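Local coordinates for Rho GTPase-activating protein 26 (Gallus gallus, PDB 1F7C) that stimulates GTP hydrolysis by RhoA and Cdc42 through its RhoGAP (BH) domain, the part present here, within a larger adaptor that binds focal adhesion kinase, at residues G63-S66 against R67-L71; I45-V48 against E49-I53; N169-V173 against A174-V178. All coordinates share one frame; numbering follows the deposited sequence.

Contact 1 (G63-S66 against R67-L71); sequences GVNS and RVQKL
Asn65 and Gln69 meet one turn apart on the exposed face at the start of helix 65-76, where the two amides approach with their planes 31° apart. Gln69 NE2 lies 3.4 Å from Asn65 OD1, a weak and bent hydrogen bond, and the same oxygen sits 3.1 Å from Gln69 CG. The Gln69 chain folds at chi2 (-56°), which curls its amide back over the preceding turn instead of letting it run outward. Beneath this pair the backbone bond from Gln69 N to Asn65 O measures 3.0 Å and is nearly straight.

One residue earlier, at the N-cap position, Val64 offers its carbonyl oxygen to Val68 N at 3.1 Å, while Arg67 N makes only a weak, strongly bent bond to it. Val68 CG2, anti to its own carbonyl carbon, leans over this carbonyl and approaches Val64 O to 3.5 Å. On the flank of the turn, Arg67 CG passes 4.1 Å from Val64 CB before the chain bends at chi3 and carries the guanidinium off to a salt bridge with Glu93. Val68 rests on Ser99 and Thr103 of helix 94-106, and Ser99 OG also bonds Gly63 N.

With a valine at the N-cap, no side-chain oxygen can cap the helix from that position, and backbone carbonyls carry the turn; the weak amide pair is a modest addition on an exposed face, and probably does not hold Gln69 rigidly.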
# COMPACT_ATOMS: atom_id res chain seq x y z
N GLY A 63 11.76 -11.31 -0.53
CA GLY A 63 13.20 -11.34 -0.74
C GLY A 63 13.94 -11.90 0.47
O GLY A 63 13.33 -12.26 1.47
N VAL A 64 15.26 -11.99 0.36
CA VAL A 64 16.09 -12.50 1.45
C VAL A 64 16.15 -11.46 2.57
O VAL A 64 16.78 -10.41 2.41
CB VAL A 64 17.52 -12.81 0.97
CG1 VAL A 64 18.36 -13.36 2.11
CG2 VAL A 64 17.47 -13.79 -0.18
N ASN A 65 15.50 -11.76 3.69
CA ASN A 65 15.47 -10.84 4.82
C ASN A 65 16.81 -10.14 5.08
O ASN A 65 16.85 -8.95 5.40
CB ASN A 65 15.04 -11.58 6.08
CG ASN A 65 14.64 -10.64 7.19
OD1 ASN A 65 15.36 -9.69 7.51
ND2 ASN A 65 13.48 -10.90 7.79
N SER A 66 17.90 -10.89 4.95
CA SER A 66 19.23 -10.35 5.18
C SER A 66 19.50 -9.12 4.32
O SER A 66 19.94 -8.08 4.82
CB SER A 66 20.28 -11.43 4.89
OG SER A 66 20.08 -12.57 5.71
N ARG A 67 19.23 -9.24 3.02
CA ARG A 67 19.47 -8.14 2.11
C ARG A 67 18.47 -7.01 2.32
O ARG A 67 18.80 -5.84 2.17
CB ARG A 67 19.39 -8.62 0.66
CG ARG A 67 20.29 -9.80 0.36
CD ARG A 67 20.71 -9.80 -1.09
NE ARG A 67 21.57 -8.66 -1.39
CZ ARG A 67 22.07 -8.38 -2.59
NH1 ARG A 67 21.80 -9.17 -3.62
NH2 ARG A 67 22.85 -7.32 -2.75
N VAL A 68 17.24 -7.38 2.69
CA VAL A 68 16.21 -6.38 2.92
C VAL A 68 16.64 -5.42 4.03
O VAL A 68 16.77 -4.21 3.79
CB VAL A 68 14.87 -7.04 3.33
CG1 VAL A 68 13.85 -5.98 3.70
CG2 VAL A 68 14.35 -7.90 2.19
N GLN A 69 16.87 -5.96 5.22
CA GLN A 69 17.29 -5.17 6.37
C GLN A 69 18.48 -4.27 6.04
O GLN A 69 18.57 -3.14 6.52
CB GLN A 69 17.67 -6.08 7.54
CG GLN A 69 16.53 -6.92 8.09
CD GLN A 69 15.34 -6.08 8.51
OE1 GLN A 69 15.50 -4.98 9.03
NE2 GLN A 69 14.14 -6.61 8.29
N LYS A 70 19.39 -4.79 5.22
CA LYS A 70 20.57 -4.04 4.84
C LYS A 70 20.24 -2.84 3.96
O LYS A 70 20.86 -1.78 4.08
CB LYS A 70 21.57 -4.95 4.12
CG LYS A 70 22.90 -4.26 3.83
CD LYS A 70 23.91 -5.21 3.21
CE LYS A 70 25.21 -4.49 2.88
NZ LYS A 70 26.20 -5.40 2.25
N LEU A 71 19.26 -2.99 3.07
CA LEU A 71 18.86 -1.89 2.21
C LEU A 71 18.14 -0.86 3.07
O LEU A 71 18.35 0.35 2.92
CB LEU A 71 17.92 -2.39 1.09
CG LEU A 71 17.23 -1.33 0.23
CD1 LEU A 71 18.25 -0.40 -0.39
CD2 LEU A 71 16.41 -2.01 -0.86

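Contact 2 (I45-V48 against E49-I53); sequences IHAV and ETRGI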
# COMPACT_ATOMS: atom_id res chain seq x y z
N ILE A 45 9.19 3.01 -5.00
CA ILE A 45 8.18 3.06 -6.05
C ILE A 45 8.85 3.28 -7.39
O ILE A 45 8.57 2.59 -8.37
CB ILE A 45 7.17 4.20 -5.82
CG1 ILE A 45 6.28 3.89 -4.62
CG2 ILE A 45 6.32 4.42 -7.06
CD1 ILE A 45 5.85 2.47 -4.57
N HIS A 46 9.77 4.24 -7.42
CA HIS A 46 10.49 4.58 -8.63
C HIS A 46 11.27 3.42 -9.22
O HIS A 46 11.24 3.21 -10.43
CB HIS A 46 11.42 5.75 -8.38
CG HIS A 46 12.17 6.18 -9.60
ND1 HIS A 46 13.41 5.68 -9.93
CD2 HIS A 46 11.81 7.00 -10.62
CE1 HIS A 46 13.79 6.17 -11.09
NE2 HIS A 46 12.84 6.97 -11.54
N ALA A 47 11.97 2.67 -8.37
CA ALA A 47 12.77 1.55 -8.85
C ALA A 47 11.90 0.43 -9.43
O ALA A 47 12.22 -0.14 -10.48
CB ALA A 47 13.63 0.99 -7.71
N VAL A 48 10.81 0.12 -8.75
CA VAL A 48 9.92 -0.92 -9.22
C VAL A 48 9.33 -0.52 -10.57
O VAL A 48 9.28 -1.32 -11.49
CB VAL A 48 8.79 -1.21 -8.19
CG1 VAL A 48 7.73 -2.13 -8.78
CG2 VAL A 48 9.39 -1.87 -6.97
N GLU A 49 8.90 0.73 -10.70
CA GLU A 49 8.30 1.15 -11.95
C GLU A 49 9.27 1.26 -13.11
O GLU A 49 8.96 0.79 -14.20
CB GLU A 49 7.56 2.47 -11.76
CG GLU A 49 6.45 2.37 -10.76
CD GLU A 49 5.56 3.59 -10.76
OE1 GLU A 49 6.01 4.62 -11.28
OE2 GLU A 49 4.42 3.51 -10.24
N THR A 50 10.44 1.85 -12.88
CA THR A 50 11.42 2.01 -13.96
C THR A 50 12.18 0.75 -14.36
O THR A 50 12.78 0.73 -15.43
CB THR A 50 12.46 3.13 -13.65
OG1 THR A 50 13.09 2.89 -12.39
CG2 THR A 50 11.78 4.49 -13.64
N ARG A 51 12.18 -0.29 -13.53
CA ARG A 51 12.90 -1.50 -13.93
C ARG A 51 12.38 -2.83 -13.43
O ARG A 51 13.02 -3.86 -13.63
CB ARG A 51 14.39 -1.36 -13.58
CG ARG A 51 14.71 -1.14 -12.12
CD ARG A 51 16.09 -0.51 -11.98
NE ARG A 51 16.50 -0.36 -10.58
CZ ARG A 51 16.87 -1.37 -9.79
NH1 ARG A 51 16.88 -2.62 -10.26
NH2 ARG A 51 17.21 -1.14 -8.53
N GLY A 52 11.22 -2.84 -12.79
CA GLY A 52 10.70 -4.10 -12.30
C GLY A 52 9.22 -4.33 -12.54
O GLY A 52 8.65 -5.29 -12.02
N ILE A 53 8.61 -3.47 -13.35
CA ILE A 53 7.18 -3.55 -13.62
C ILE A 53 6.73 -4.88 -14.19
O ILE A 53 5.61 -5.32 -13.92
CB ILE A 53 6.73 -2.40 -14.58
CG1 ILE A 53 5.22 -2.17 -14.47
CG2 ILE A 53 7.04 -2.74 -16.03
CD1 ILE A 53 4.79 -1.62 -13.14
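Thr50 folds back onto His46 in a local contact in the C-terminal part of helix 35-51, close to where the helix gives way to a loop. His46 O accepts twice from Thr50: the hydroxyl OG1 donates to it at 2.7 Å and the backbone N at 2.9 Å, the two donors arriving from opposite faces of the carbonyl plane. Thr50 OG1 can reach back because it stands between its own backbone N and carbonyl carbon (chi1 55°). The same torsion swings the methyl CG2 over one face of the His46 imidazole, 3.8 Å from the ring centroid, in a CH-pi contact displaced toward the rim near NE2.

Around the helix, Ile45 and Glu49 run side by side, with Ile45 CG2 at 3.8 Å from Glu49 OE2. That carboxylate oxygen takes its hydrogen bond from His158 of helix 146-164, tying the turn to its neighbour. Arg51 CG lies 3.1 Å from Ala47 O, whose bond from Arg51 N is noticeably bent. Val48 O receives Gly52 N at 2.8 Å from above its carbonyl plane, away from the lone pairs. Val48 itself packs against Thr98 of helix 94-106.

A threonine hydroxyl bonded to the carbonyl four residues back is a familiar feature of alpha helices, used here near the C-terminal end of a helix in the all-helical RhoGAP domain.

Contact 3 (N169-V173 against A174-V178); sequences NLMTV and ANLGV
Asn175 reaches back from the first turn of helix 173-184 to the N-cap residue Thr172 and to the loop before it. Its CB lies 3.6 Å from Thr172 O, at the mouth of the helix. With CG anti to the Asn175 carbonyl carbon (chi1 -74°), the side chain turns toward the start of the helix, and CG passes 3.5 Å from Thr172 OG1. OD1, one branch of the amide, comes no nearer to Thr172 OG1 than 3.9 Å. On the other branch, ND2 donates to Leu170 O at 2.9 Å; the acceptor lies in the amide plane, and the donor comes almost straight down the carbonyl, though the N-H...O angle of 141° shows the hydrogen pointing somewhat off the line.

Thr172 OG1 meanwhile accepts from Asn175 N at 3.2 Å, the capping bond proper, so backbone and side chain of Asn175 both bind the segment leading into the helix. That segment is shaped in turn by an Asx turn, in which Asn169 OD1 accepts from Met171 N at 2.8 Å, and by the positive phi of Leu170. From the loop, Met171 bends at chi2 and chi3 and lays CE against Leu176 CD2 of the helix, 3.7 Å away, and beside Asn175 O.

Met171 and Asn175 both touch Arg60, predicted to be the arginine finger that stabilises the transition state of GTP hydrolysis, so the capped turn forms part of its surroundings. At the helix start a water accepts from Ala174 N at 3.1 Å and makes a weak hydrogen bond with Thr172 OG1.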
# COMPACT_ATOMS: atom_id res chain seq x y z
N ASN A 169 3.00 -9.48 -15.01
CA ASN A 169 3.47 -9.71 -13.64
C ASN A 169 2.55 -10.54 -12.75
O ASN A 169 2.89 -10.83 -11.61
CB ASN A 169 3.82 -8.38 -12.95
CG ASN A 169 2.61 -7.45 -12.78
OD1 ASN A 169 1.48 -7.89 -12.56
ND2 ASN A 169 2.87 -6.14 -12.85
N LEU A 170 1.39 -10.92 -13.27
CA LEU A 170 0.41 -11.75 -12.56
C LEU A 170 -0.22 -11.09 -11.35
O LEU A 170 -0.95 -11.73 -10.62
CB LEU A 170 1.06 -13.06 -12.10
CG LEU A 170 2.04 -13.74 -13.06
CD1 LEU A 170 2.62 -15.00 -12.41
CD2 LEU A 170 1.33 -14.07 -14.37
N MET A 171 0.05 -9.81 -11.12
CA MET A 171 -0.52 -9.14 -9.95
C MET A 171 -1.75 -8.30 -10.25
O MET A 171 -1.65 -7.11 -10.54
CB MET A 171 0.54 -8.29 -9.25
CG MET A 171 1.71 -9.11 -8.68
SD MET A 171 1.20 -10.50 -7.61
CE MET A 171 0.55 -9.61 -6.14
N THR A 172 -2.90 -8.95 -10.18
CA THR A 172 -4.17 -8.29 -10.41
C THR A 172 -4.52 -7.47 -9.18
O THR A 172 -3.84 -7.56 -8.15
CB THR A 172 -5.29 -9.30 -10.63
OG1 THR A 172 -5.48 -10.07 -9.44
CG2 THR A 172 -4.95 -10.24 -11.79
N VAL A 173 -5.59 -6.70 -9.28
CA VAL A 173 -6.05 -5.88 -8.17
C VAL A 173 -6.31 -6.78 -6.96
O VAL A 173 -5.81 -6.54 -5.87
CB VAL A 173 -7.36 -5.14 -8.56
CG1 VAL A 173 -7.97 -4.46 -7.35
CG2 VAL A 173 -7.07 -4.12 -9.66
N ALA A 174 -7.07 -7.85 -7.18
CA ALA A 174 -7.38 -8.79 -6.12
C ALA A 174 -6.12 -9.35 -5.46
O ALA A 174 -6.05 -9.43 -4.24
CB ALA A 174 -8.24 -9.92 -6.67
N ASN A 175 -5.12 -9.73 -6.26
CA ASN A 175 -3.87 -10.25 -5.72
C ASN A 175 -3.11 -9.21 -4.89
O ASN A 175 -2.43 -9.54 -3.93
CB ASN A 175 -2.96 -10.76 -6.83
CG ASN A 175 -3.42 -12.07 -7.44
OD1 ASN A 175 -4.28 -12.75 -6.88
ND2 ASN A 175 -2.84 -12.42 -8.58
N LEU A 176 -3.20 -7.95 -5.28
CA LEU A 176 -2.51 -6.92 -4.53
C LEU A 176 -3.27 -6.67 -3.23
O LEU A 176 -2.67 -6.39 -2.19
CB LEU A 176 -2.39 -5.64 -5.37
CG LEU A 176 -1.44 -5.81 -6.56
CD1 LEU A 176 -1.55 -4.64 -7.53
CD2 LEU A 176 -0.01 -5.96 -6.05
N GLY A 177 -4.59 -6.80 -3.28
CA GLY A 177 -5.39 -6.60 -2.08
C GLY A 177 -5.03 -7.58 -0.98
O GLY A 177 -5.01 -7.23 0.20
N VAL A 178 -4.75 -8.82 -1.37
CA VAL A 178 -4.37 -9.86 -0.41
C VAL A 178 -3.05 -9.54 0.26
O VAL A 178 -2.88 -9.80 1.46
CB VAL A 178 -4.26 -11.25 -1.11
CG1 VAL A 178 -3.45 -12.21 -0.25
CG2 VAL A 178 -5.65 -11.82 -1.35
O HOH W 1 -8.54 -8.62 -9.79

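In the fold
The three contacts follow one another along the RhoGAP domain in the order 2, 1, 3. Contact 2 closes helix 35-51, contact 1 opens the next helix, 65-76, and contact 3 opens helix 173-184. Centres of contacts 1 and 2 are about 18 Å apart without touching, and helix 94-106 packs against both. Contacts 1 and 3 lie farther apart, about 23 Å between centres. Contacts 2 and 3, about 16 Å between centres, meet directly: Asn169 ND2 probably donates to Ile53 O at 3.1 Å. The loop joining contacts 2 and 1 carries Arg60, the predicted arginine finger, and contact 3 borders that residue, linking distant parts of the chain around the likely catalytic site.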